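Local coordinates for protein peptide amidase (Stenotrophomonas maltophilia, PDB 1M22) that probably hydrolyses amide bonds, as a peptide amidase of the amidase signature family, at residues Leu54-Leu59 with Ala92-Ser97; Pro82-Asp87 with Val123-Thr128; Gly277-Pro282 with Asp411-Pro416; Val308-Pro313 with Ala406-Asp411. All coordinates share one frame; numbering follows the deposited sequence.

In the fold
From the N terminus, strand 51-54 at one edge of the eleven-stranded sheet runs into contact 1, where the turn ahead of helix 58-70 meets the loop 92-97. Before that contact closes, contact 2 has already opened at strand 82-86; it closes at strand 123-128, so the two cross along the chain, and they touch in space. Contacts 3 and 4 come later in series, on the opposite side of the chain's centre. Contact 3 closes a long, mostly helical excursion by pairing strands 275-279 and 412-416. Contact 4 is nested inside it, setting the other edge strand, 306-310, against the end of helix 383-407; the two share Asp411.

Contact 1: residues Leu54-Leu59 with Ala92-Ser97; sequences LNPDAL and APMATS
Met94 lays its thioether across Asn55, the two side chains crossing at about a right angle. The sulphur SD of Met94 lies 3.6 Å from CB of Asn55, and because the methionine chain bends at its last torsion (chi3 -89°), the methyl CE turns back to rest 3.8 Å from CG of the same asparagine. Pro93, which follows a cis peptide bond, also crosses Asn55 at about a right angle, its CD 3.4 Å from Asn55 OD1. The rings of Pro93 and Pro56 pass each other in opposite directions, CG to CG 3.8 Å, while OD2 of Asp57 approaches CG of Pro93 at 3.4 Å. No hydrogen bond links the segments; the contact is one of van der Waals packing. The carboxamide of Asn55 is bonded at both ends: OD1 accepts from the backbone N of Asp57 at 2.9 Å, an Asx turn with the donor well above the carboxamide plane, and ND2 donates to Val124 O and Glu61 OE2. A type I turn runs from Asn55 to Ala58, closed by Ala58 N to Asn55 O. This corner leads from edge strand 51-54 into helix 58-70; Met94 also packs on Glu53 of that strand and on Val124 and Lys127 of neighbouring strand 123-128.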
loop_
_atom_site.group_PDB
_atom_site.type_symbol
_atom_site.label_atom_id
_atom_site.label_comp_id
_atom_site.label_asym_id
_atom_site.label_seq_id
_atom_site.Cartn_x
_atom_site.Cartn_y
_atom_site.Cartn_z
ATOM N N LEU A 54 -16.255 8.018 6.603
ATOM C CA LEU A 54 -15.922 7.852 8.010
ATOM C C LEU A 54 -16.714 6.678 8.562
ATOM O O LEU A 54 -17.810 6.378 8.088
ATOM C CB LEU A 54 -16.280 9.112 8.802
ATOM C CG LEU A 54 -15.466 10.372 8.504
ATOM C CD1 LEU A 54 -16.074 11.560 9.232
ATOM C CD2 LEU A 54 -14.023 10.159 8.932
ATOM N N ASN A 55 -16.147 6.004 9.554
ATOM C CA ASN A 55 -16.827 4.887 10.186
ATOM C C ASN A 55 -17.740 5.471 11.256
ATOM O O ASN A 55 -17.268 6.069 12.222
ATOM C CB ASN A 55 -15.812 3.938 10.826
ATOM C CG ASN A 55 -16.474 2.819 11.605
ATOM O OD1 ASN A 55 -17.682 2.603 11.496
ATOM N ND2 ASN A 55 -15.685 2.095 12.389
ATOM N N PRO A 56 -19.065 5.320 11.095
ATOM C CA PRO A 56 -19.981 5.866 12.099
ATOM C C PRO A 56 -19.790 5.251 13.482
ATOM O O PRO A 56 -20.193 5.838 14.486
ATOM C CB PRO A 56 -21.357 5.565 11.508
ATOM C CG PRO A 56 -21.124 4.303 10.745
ATOM C CD PRO A 56 -19.803 4.580 10.057
ATOM N N ASP A 57 -19.163 4.079 13.532
ATOM C CA ASP A 57 -18.931 3.390 14.797
ATOM C C ASP A 57 -17.524 3.574 15.357
ATOM O O ASP A 57 -17.141 2.879 16.297
ATOM C CB ASP A 57 -19.195 1.888 14.651
ATOM C CG ASP A 57 -20.636 1.575 14.313
ATOM O OD1 ASP A 57 -21.530 2.335 14.736
ATOM O OD2 ASP A 57 -20.874 0.550 13.637
ATOM N N ALA A 58 -16.759 4.508 14.799
ATOM C CA ALA A 58 -15.390 4.734 15.266
ATOM C C ALA A 58 -15.314 5.046 16.757
ATOM O O ALA A 58 -14.528 4.437 17.483
ATOM C CB ALA A 58 -14.742 5.856 14.470
ATOM N N LEU A 59 -16.125 5.997 17.211
ATOM C CA LEU A 59 -16.125 6.379 18.618
ATOM C C LEU A 59 -16.585 5.228 19.506
ATOM O O LEU A 59 -16.036 5.008 20.587
ATOM C CB LEU A 59 -17.023 7.600 18.836
ATOM C CG LEU A 59 -17.071 8.136 20.270
ATOM C CD1 LEU A 59 -15.665 8.498 20.735
ATOM C CD2 LEU A 59 -17.988 9.349 20.327
ATOM N N ALA A 92 -17.398 -3.506 7.485
ATOM C CA ALA A 92 -18.692 -3.045 7.967
ATOM C C ALA A 92 -18.452 -1.969 9.023
ATOM O O ALA A 92 -17.425 -1.978 9.702
ATOM C CB ALA A 92 -19.468 -4.210 8.566
ATOM N N PRO A 93 -19.400 -1.033 9.187
ATOM C CA PRO A 93 -20.672 -0.901 8.471
ATOM C C PRO A 93 -20.593 0.072 7.296
ATOM O O PRO A 93 -21.616 0.540 6.794
ATOM C CB PRO A 93 -21.603 -0.393 9.557
ATOM C CG PRO A 93 -20.718 0.591 10.260
ATOM C CD PRO A 93 -19.376 -0.135 10.358
ATOM N N MET A 94 -19.378 0.380 6.864
ATOM C CA MET A 94 -19.168 1.305 5.760
ATOM C C MET A 94 -19.346 0.613 4.418
ATOM O O MET A 94 -19.407 -0.612 4.336
ATOM C CB MET A 94 -17.757 1.884 5.835
ATOM C CG MET A 94 -17.439 2.555 7.157
ATOM S SD MET A 94 -15.680 2.509 7.538
ATOM C CE MET A 94 -15.583 0.944 8.410
ATOM N N ALA A 95 -19.441 1.408 3.363
ATOM C CA ALA A 95 -19.565 0.843 2.034
ATOM C C ALA A 95 -18.150 0.526 1.572
ATOM O O ALA A 95 -17.177 1.005 2.155
ATOM C CB ALA A 95 -20.209 1.849 1.088
ATOM N N THR A 96 -18.043 -0.313 0.550
ATOM C CA THR A 96 -16.756 -0.655 -0.044
ATOM C C THR A 96 -17.050 -0.421 -1.518
ATOM O O THR A 96 -17.621 -1.271 -2.195
ATOM C CB THR A 96 -16.367 -2.120 0.225
ATOM O OG1 THR A 96 -16.187 -2.308 1.636
ATOM C CG2 THR A 96 -15.061 -2.459 -0.482
ATOM N N SER A 97 -16.655 0.751 -2.004
ATOM C CA SER A 97 -16.965 1.156 -3.369
ATOM C C SER A 97 -15.881 1.122 -4.427
ATOM O O SER A 97 -16.189 1.250 -5.616
ATOM C CB SER A 97 -17.521 2.580 -3.347
ATOM O OG SER A 97 -16.496 3.516 -3.032
#

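Contact 2: residues Pro82-Asp87 with Val123-Thr128; sequences PLLLKD and VVLGKT
Leu83 and Leu85 pair with the neighbouring strand 123-128 in a parallel beta-alpha-beta unit, with helix 112-119 as the crossover between strands 82-86 and 123-128. Backbone bonds come first. Leu83 N donates to Val123 O, and Leu83 O accepts from Leu125 N, both at 2.8 Å; Leu85 N reaches Gly126 O, Leu85 O accepts from Thr128 N, and Asp87 N extends the pairing to Thr128 O. Between Leu83 and Leu85 the register slips by one residue, as Leu83 lies beside Val124 but Leu85 beside Lys127. At the slip, Gly126 has backbone angles at which a CB would be jammed against the preceding carbonyl O, and its buried N has no hydrogen-bond partner in the model.

Apolar contacts occupy both faces. On the side of Pro82 and Leu84, CB of Pro82 sits 3.6 Å from CG of Leu125, and CB of Leu84 lies 3.7 Å from CG2 of Thr128. On the other, CD1 of Leu85 meets CG1 of Val124 at 3.9 Å, and Leu85 also packs on Val114 and Leu117 of helix 112-119.

Polar side chains gather at the C-terminal ends. Lys86, an active-site proton donor/acceptor, runs fully extended away from the pair, its NZ hydrogen-bonded to the hydroxyls of active-site Ser165, Ser166 and Thr184. Lys127 folds back at chi2, chi3 and chi4 (-63°, -68° and -63°). Its ammonium also bonds to Ile89 O, and Asp87 OD2 to Ser97 OG; the salt bridge runs from Lys127 NZ to Asp87 OD1 over 2.9 Å, using the anti lone pair of that oxygen.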
loop_
_atom_site.group_PDB
_atom_site.type_symbol
_atom_site.label_atom_id
_atom_site.label_comp_id
_atom_site.label_asym_id
_atom_site.label_seq_id
_atom_site.Cartn_x
_atom_site.Cartn_y
_atom_site.Cartn_z
ATOM N N PRO A 82 -6.066 3.821 16.204
ATOM C CA PRO A 82 -6.938 4.155 15.069
ATOM C C PRO A 82 -6.235 4.045 13.721
ATOM O O PRO A 82 -5.119 4.545 13.553
ATOM C CB PRO A 82 -7.355 5.602 15.351
ATOM C CG PRO A 82 -7.079 5.790 16.821
ATOM C CD PRO A 82 -5.808 5.016 17.021
ATOM N N LEU A 83 -6.904 3.419 12.757
ATOM C CA LEU A 83 -6.337 3.255 11.425
ATOM C C LEU A 83 -7.365 3.459 10.318
ATOM O O LEU A 83 -8.571 3.515 10.573
ATOM C CB LEU A 83 -5.692 1.868 11.304
ATOM C CG LEU A 83 -6.539 0.620 11.573
ATOM C CD1 LEU A 83 -7.489 0.361 10.410
ATOM C CD2 LEU A 83 -5.614 -0.578 11.771
ATOM N N LEU A 84 -6.873 3.584 9.088
ATOM C CA LEU A 84 -7.724 3.772 7.912
ATOM C C LEU A 84 -7.512 2.630 6.922
ATOM O O LEU A 84 -6.427 2.049 6.858
ATOM C CB LEU A 84 -7.409 5.112 7.246
ATOM C CG LEU A 84 -7.901 6.352 8.000
ATOM C CD1 LEU A 84 -7.134 7.569 7.521
ATOM C CD2 LEU A 84 -9.399 6.540 7.784
ATOM N N LEU A 85 -8.547 2.323 6.143
ATOM C CA LEU A 85 -8.504 1.234 5.168
ATOM C C LEU A 85 -8.824 1.696 3.754
ATOM O O LEU A 85 -9.818 2.391 3.544
ATOM C CB LEU A 85 -9.535 0.165 5.540
ATOM C CG LEU A 85 -9.488 -0.482 6.923
ATOM C CD1 LEU A 85 -10.780 -1.243 7.162
ATOM C CD2 LEU A 85 -8.283 -1.403 7.022
ATOM N N LYS A 86 -8.001 1.304 2.784
ATOM C CA LYS A 86 -8.253 1.650 1.385
ATOM C C LYS A 86 -9.670 1.160 1.050
ATOM O O LYS A 86 -10.066 0.063 1.459
ATOM C CB LYS A 86 -7.222 0.962 0.493
ATOM C CG LYS A 86 -7.322 1.296 -0.987
ATOM C CD LYS A 86 -6.149 0.666 -1.725
ATOM C CE LYS A 86 -6.149 0.969 -3.213
ATOM N NZ LYS A 86 -4.953 0.376 -3.878
ATOM N N ASP A 87 -10.423 1.953 0.289
ATOM C CA ASP A 87 -11.801 1.591 -0.007
ATOM C C ASP A 87 -12.095 0.452 -0.970
ATOM O O ASP A 87 -13.163 0.413 -1.587
ATOM C CB ASP A 87 -12.613 2.829 -0.397
ATOM C CG ASP A 87 -14.110 2.610 -0.233
ATOM O OD1 ASP A 87 -14.512 1.968 0.765
ATOM O OD2 ASP A 87 -14.883 3.081 -1.089
ATOM N N VAL A 123 -8.870 0.357 15.953
ATOM C CA VAL A 123 -10.100 1.110 15.752
ATOM C C VAL A 123 -10.134 1.561 14.294
ATOM O O VAL A 123 -9.197 2.198 13.819
ATOM C CB VAL A 123 -10.133 2.357 16.663
ATOM C CG1 VAL A 123 -11.323 3.245 16.306
ATOM C CG2 VAL A 123 -10.207 1.928 18.122
ATOM N N VAL A 124 -11.201 1.222 13.579
ATOM C CA VAL A 124 -11.311 1.627 12.184
ATOM C C VAL A 124 -11.930 3.020 12.104
ATOM O O VAL A 124 -13.092 3.210 12.450
ATOM C CB VAL A 124 -12.177 0.632 11.380
ATOM C CG1 VAL A 124 -12.292 1.085 9.930
ATOM C CG2 VAL A 124 -11.562 -0.759 11.453
ATOM N N LEU A 125 -11.143 3.999 11.668
ATOM C CA LEU A 125 -11.623 5.373 11.547
ATOM C C LEU A 125 -12.497 5.567 10.316
ATOM O O LEU A 125 -13.421 6.383 10.323
ATOM C CB LEU A 125 -10.451 6.350 11.456
ATOM C CG LEU A 125 -9.613 6.652 12.697
ATOM C CD1 LEU A 125 -8.412 7.494 12.289
ATOM C CD2 LEU A 125 -10.453 7.388 13.733
ATOM N N GLY A 126 -12.193 4.822 9.258
ATOM C CA GLY A 126 -12.946 4.947 8.027
ATOM C C GLY A 126 -12.199 4.365 6.845
ATOM O O GLY A 126 -11.246 3.601 7.020
ATOM N N LYS A 127 -12.628 4.746 5.645
ATOM C CA LYS A 127 -12.044 4.263 4.399
ATOM C C LYS A 127 -11.362 5.393 3.640
ATOM O O LYS A 127 -11.798 6.543 3.701
ATOM C CB LYS A 127 -13.138 3.657 3.512
ATOM C CG LYS A 127 -14.086 2.697 4.226
ATOM C CD LYS A 127 -13.371 1.464 4.762
ATOM C CE LYS A 127 -12.874 0.565 3.640
ATOM N NZ LYS A 127 -13.987 0.005 2.814
ATOM N N THR A 128 -10.295 5.066 2.916
ATOM C CA THR A 128 -9.568 6.067 2.149
ATOM C C THR A 128 -9.812 5.984 0.649
ATOM O O THR A 128 -10.059 4.909 0.090
ATOM C CB THR A 128 -8.053 5.979 2.403
ATOM O OG1 THR A 128 -7.616 4.623 2.232
ATOM C CG2 THR A 128 -7.725 6.456 3.810
#

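Contact 3: residues Gly277-Pro282 with Asp411-Pro416; sequences GLLQTP and DALVAP
Two parallel strands near one edge of the central sheet, 275-279 and 412-416, meet through Gly277, Leu278 and Leu279 on one side and Ala412 to Ala415 on the other. Gly277 is bonded through both its N and its O: the N donates to Ala412 O at 3.0 Å, and the O accepts from Val414 N at 2.9 Å. The next bond, from Leu279 N to Val414 O, is also 2.9 Å. CA of Leu413 makes a CA-H...O contact with Gly277 O, 3.3 Å. Gly277 has no side chain, and CD2 of Leu413 lies close to the position a CB would take.

These strands belong to the parallel run that closes the mixed eleven-stranded sheet, with 306-310 as the edge beyond 275-279 and antiparallel strand 457-464 on the other flank of 412-416. On one face, Leu278 has CG anti to its backbone N (chi1 176°), and its CD1 reaches CG2 of Val414 at 3.9 Å, the two side chains crossing at about a right angle; Ile293 of helix 289-302 also packs on Leu278. On the side of Leu413, Leu279 CD1 lies 4.1 Å from Leu413 CB, and Leu279 CB sits 4.0 Å from Ala415 CB. Past the strand end, Gln280 folds back along its own segment, NE2 donating to Leu278 O at 3.0 Å with that oxygen almost in its amide plane.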
loop_
_atom_site.group_PDB
_atom_site.type_symbol
_atom_site.label_atom_id
_atom_site.label_comp_id
_atom_site.label_asym_id
_atom_site.label_seq_id
_atom_site.Cartn_x
_atom_site.Cartn_y
_atom_site.Cartn_z
ATOM N N GLY A 277 22.412 -4.901 -3.678
ATOM C CA GLY A 277 22.666 -4.547 -5.057
ATOM C C GLY A 277 21.916 -3.272 -5.409
ATOM O O GLY A 277 20.688 -3.219 -5.294
ATOM N N LEU A 278 22.647 -2.237 -5.810
ATOM C CA LEU A 278 22.034 -0.967 -6.200
ATOM C C LEU A 278 21.698 -1.072 -7.682
ATOM O O LEU A 278 22.595 -1.121 -8.526
ATOM C CB LEU A 278 23.002 0.193 -5.960
ATOM C CG LEU A 278 22.533 1.579 -6.418
ATOM C CD1 LEU A 278 21.224 1.953 -5.733
ATOM C CD2 LEU A 278 23.616 2.598 -6.103
ATOM N N LEU A 279 20.408 -1.108 -7.996
ATOM C CA LEU A 279 19.956 -1.258 -9.372
ATOM C C LEU A 279 20.303 -0.098 -10.291
ATOM O O LEU A 279 19.988 1.058 -10.012
ATOM C CB LEU A 279 18.447 -1.521 -9.396
ATOM C CG LEU A 279 18.023 -2.819 -8.699
ATOM C CD1 LEU A 279 16.512 -2.941 -8.716
ATOM C CD2 LEU A 279 18.663 -4.013 -9.392
ATOM N N GLN A 280 20.952 -0.431 -11.402
ATOM C CA GLN A 280 21.362 0.559 -12.384
ATOM C C GLN A 280 20.291 0.776 -13.444
ATOM O O GLN A 280 20.037 -0.098 -14.272
ATOM C CB GLN A 280 22.663 0.109 -13.053
ATOM C CG GLN A 280 23.790 -0.152 -12.073
ATOM C CD GLN A 280 24.197 1.095 -11.319
ATOM O OE1 GLN A 280 24.713 2.047 -11.904
ATOM N NE2 GLN A 280 23.962 1.101 -10.011
ATOM N N THR A 281 19.650 1.940 -13.394
ATOM C CA THR A 281 18.621 2.305 -14.361
ATOM C C THR A 281 18.683 3.820 -14.504
ATOM O O THR A 281 19.324 4.499 -13.697
ATOM C CB THR A 281 17.191 1.928 -13.895
ATOM O OG1 THR A 281 16.726 2.886 -12.938
ATOM C CG2 THR A 281 17.170 0.538 -13.279
ATOM N N PRO A 282 18.020 4.369 -15.532
ATOM C CA PRO A 282 18.013 5.817 -15.760
ATOM C C PRO A 282 17.461 6.626 -14.586
ATOM O O PRO A 282 17.712 7.826 -14.485
ATOM C CB PRO A 282 17.153 5.960 -17.013
ATOM C CG PRO A 282 17.454 4.702 -17.761
ATOM C CD PRO A 282 17.394 3.662 -16.664
ATOM N N ASP A 411 21.350 -9.875 -0.435
ATOM C CA ASP A 411 20.221 -10.031 0.472
ATOM C C ASP A 411 19.032 -9.219 -0.013
ATOM O O ASP A 411 17.887 -9.536 0.295
ATOM C CB ASP A 411 20.599 -9.558 1.872
ATOM C CG ASP A 411 21.647 -10.428 2.505
ATOM O OD1 ASP A 411 22.819 -10.003 2.586
ATOM O OD2 ASP A 411 21.290 -11.551 2.907
ATOM N N ALA A 412 19.315 -8.164 -0.766
ATOM C CA ALA A 412 18.265 -7.305 -1.284
ATOM C C ALA A 412 18.773 -6.437 -2.418
ATOM O O ALA A 412 19.982 -6.291 -2.630
ATOM C CB ALA A 412 17.715 -6.418 -0.169
ATOM N N LEU A 413 17.822 -5.874 -3.153
ATOM C CA LEU A 413 18.111 -4.965 -4.248
ATOM C C LEU A 413 17.502 -3.641 -3.811
ATOM O O LEU A 413 16.433 -3.620 -3.200
ATOM C CB LEU A 413 17.434 -5.441 -5.535
ATOM C CG LEU A 413 17.806 -6.853 -5.990
ATOM C CD1 LEU A 413 16.986 -7.244 -7.209
ATOM C CD2 LEU A 413 19.291 -6.906 -6.306
ATOM N N VAL A 414 18.187 -2.541 -4.094
ATOM C CA VAL A 414 17.664 -1.230 -3.736
ATOM C C VAL A 414 17.752 -0.270 -4.912
ATOM O O VAL A 414 18.547 -0.462 -5.836
ATOM C CB VAL A 414 18.407 -0.607 -2.530
ATOM C CG1 VAL A 414 18.301 -1.527 -1.327
ATOM C CG2 VAL A 414 19.856 -0.331 -2.888
ATOM N N ALA A 415 16.924 0.765 -4.868
ATOM C CA ALA A 415 16.886 1.766 -5.923
ATOM C C ALA A 415 15.920 2.854 -5.506
ATOM O O ALA A 415 15.159 2.685 -4.555
ATOM C CB ALA A 415 16.389 1.131 -7.219
ATOM N N PRO A 416 15.963 4.007 -6.188
ATOM C CA PRO A 416 15.012 5.055 -5.812
ATOM C C PRO A 416 13.670 4.421 -6.190
ATOM O O PRO A 416 13.591 3.701 -7.187
ATOM C CB PRO A 416 15.368 6.204 -6.752
ATOM C CG PRO A 416 16.820 5.978 -7.050
ATOM C CD PRO A 416 16.899 4.479 -7.222
#

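Contact 4: residues Val308-Pro313 with Ala406-Asp411; sequences VPVELP and AAHQLD
Val310 meets the imidazole of His408 tip to tip, its CG1 methyl coming against the ring. The approach is oblique to the ring. CG1 of Val310 is placed beside the backbone N and anti to the carbonyl carbon (chi1 -56°), and from there it also lies 4.3 Å from CD1 of Leu410, so that one methyl serves two partners. Two residues earlier on the strand, Val308 points the same way: its CG2 touches CD2 of Leu410 at 4.0 Å, the two side chains crossing at a slant, and has a looser contact with the ring of His408. Two valines from alternate strand positions thus meet two side chains of the turn that follows a helix. No hydrogen bond joins the segments, and the small interface is wholly one of van der Waals contact, with His408 exposed and Val310 buried.

Polar bonds nearby act on the turn itself. Arg275 of the adjoining strand 275-279 donates from NH2 to His408 O, and the backbone N of Arg275 bonds to Asp411 OD1, while Asp411 OD2 forms a salt bridge with Lys472. Leu410 also packs on Arg275, so the turn touches both edge strand 306-310 and its neighbour 275-279; Val310 rests on Leu279 within the sheet. Gln409, with a positive phi of 46°, is the C-prime residue of a Schellman motif that ends helix 383-407, with Leu410 N bonded to Leu405 O and a weak bond from Gln409 N to Ala406 O, before the chain enters strand 412-416: a Schellman-terminated helix leading into a strand, packed against edge strand 306-310.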
loop_
_atom_site.group_PDB
_atom_site.type_symbol
_atom_site.label_atom_id
_atom_site.label_comp_id
_atom_site.label_asym_id
_atom_site.label_seq_id
_atom_site.Cartn_x
_atom_site.Cartn_y
_atom_site.Cartn_z
ATOM N N VAL A 308 26.876 -2.998 -4.059
ATOM C CA VAL A 308 27.480 -3.106 -5.378
ATOM C C VAL A 308 26.467 -2.801 -6.470
ATOM O O VAL A 308 25.290 -3.142 -6.357
ATOM C CB VAL A 308 28.057 -4.515 -5.619
ATOM C CG1 VAL A 308 29.176 -4.793 -4.627
ATOM C CG2 VAL A 308 26.958 -5.555 -5.495
ATOM N N PRO A 309 26.913 -2.139 -7.545
ATOM C CA PRO A 309 26.019 -1.800 -8.652
ATOM C C PRO A 309 25.689 -3.047 -9.461
ATOM O O PRO A 309 26.584 -3.819 -9.815
ATOM C CB PRO A 309 26.835 -0.789 -9.450
ATOM C CG PRO A 309 28.234 -1.291 -9.264
ATOM C CD PRO A 309 28.274 -1.626 -7.789
ATOM N N VAL A 310 24.408 -3.249 -9.746
ATOM C CA VAL A 310 23.981 -4.410 -10.511
ATOM C C VAL A 310 22.809 -4.066 -11.419
ATOM O O VAL A 310 22.114 -3.073 -11.207
ATOM C CB VAL A 310 23.557 -5.581 -9.584
ATOM C CG1 VAL A 310 24.691 -5.939 -8.634
ATOM C CG2 VAL A 310 22.303 -5.209 -8.808
ATOM N N GLU A 311 22.606 -4.889 -12.439
ATOM C CA GLU A 311 21.507 -4.700 -13.370
ATOM C C GLU A 311 20.530 -5.850 -13.178
ATOM O O GLU A 311 20.937 -7.002 -13.015
ATOM C CB GLU A 311 22.014 -4.687 -14.814
ATOM C CG GLU A 311 22.912 -3.509 -15.149
ATOM C CD GLU A 311 23.309 -3.483 -16.611
ATOM O OE1 GLU A 311 23.951 -4.450 -17.074
ATOM O OE2 GLU A 311 22.978 -2.496 -17.300
ATOM N N LEU A 312 19.242 -5.534 -13.180
ATOM C CA LEU A 312 18.214 -6.549 -13.008
ATOM C C LEU A 312 17.986 -7.272 -14.328
ATOM O O LEU A 312 17.588 -6.661 -15.318
ATOM C CB LEU A 312 16.905 -5.901 -12.545
ATOM C CG LEU A 312 15.742 -6.852 -12.255
ATOM C CD1 LEU A 312 16.083 -7.726 -11.060
ATOM C CD2 LEU A 312 14.480 -6.047 -11.978
ATOM N N PRO A 313 18.254 -8.586 -14.366
ATOM C CA PRO A 313 18.049 -9.338 -15.605
ATOM C C PRO A 313 16.577 -9.309 -16.007
ATOM O O PRO A 313 15.692 -9.389 -15.151
ATOM C CB PRO A 313 18.518 -10.747 -15.234
ATOM C CG PRO A 313 19.541 -10.499 -14.164
ATOM C CD PRO A 313 18.874 -9.433 -13.332
ATOM N N ALA A 406 21.285 -13.902 -6.743
ATOM C CA ALA A 406 22.241 -15.005 -6.792
ATOM C C ALA A 406 23.585 -14.631 -7.408
ATOM O O ALA A 406 24.627 -15.108 -6.962
ATOM C CB ALA A 406 21.639 -16.175 -7.558
ATOM N N ALA A 407 23.567 -13.775 -8.427
ATOM C CA ALA A 407 24.795 -13.380 -9.115
ATOM C C ALA A 407 25.867 -12.755 -8.228
ATOM O O ALA A 407 27.056 -12.898 -8.503
ATOM C CB ALA A 407 24.465 -12.438 -10.269
ATOM N N HIS A 408 25.455 -12.059 -7.172
ATOM C CA HIS A 408 26.407 -11.414 -6.267
ATOM C C HIS A 408 26.133 -11.778 -4.811
ATOM O O HIS A 408 26.614 -11.108 -3.896
ATOM C CB HIS A 408 26.339 -9.891 -6.432
ATOM C CG HIS A 408 26.864 -9.402 -7.746
ATOM N ND1 HIS A 408 28.192 -9.092 -7.950
ATOM C CD2 HIS A 408 26.243 -9.191 -8.930
ATOM C CE1 HIS A 408 28.364 -8.711 -9.203
ATOM N NE2 HIS A 408 27.197 -8.762 -9.818
ATOM N N GLN A 409 25.381 -12.857 -4.615
ATOM C CA GLN A 409 24.991 -13.333 -3.289
ATOM C C GLN A 409 24.494 -12.168 -2.441
ATOM O O GLN A 409 25.049 -11.855 -1.384
ATOM C CB GLN A 409 26.152 -14.042 -2.583
ATOM C CG GLN A 409 25.659 -14.917 -1.433
ATOM C CD GLN A 409 26.754 -15.714 -0.761
ATOM O OE1 GLN A 409 27.537 -16.396 -1.420
ATOM N NE2 GLN A 409 26.803 -15.647 0.563
ATOM N N LEU A 410 23.425 -11.546 -2.924
ATOM C CA LEU A 410 22.821 -10.393 -2.271
ATOM C C LEU A 410 21.618 -10.744 -1.405
ATOM O O LEU A 410 20.946 -11.757 -1.615
ATOM C CB LEU A 410 22.385 -9.380 -3.331
ATOM C CG LEU A 410 23.462 -8.972 -4.339
ATOM C CD1 LEU A 410 22.830 -8.145 -5.443
ATOM C CD2 LEU A 410 24.564 -8.192 -3.636
ATOM N N ASP A 411 21.350 -9.875 -0.435
ATOM C CA ASP A 411 20.221 -10.031 0.472
ATOM C C ASP A 411 19.032 -9.219 -0.013
ATOM O O ASP A 411 17.887 -9.536 0.295
ATOM C CB ASP A 411 20.599 -9.558 1.872
ATOM C CG ASP A 411 21.647 -10.428 2.505
ATOM O OD1 ASP A 411 22.819 -10.003 2.586
ATOM O OD2 ASP A 411 21.290 -11.551 2.907
#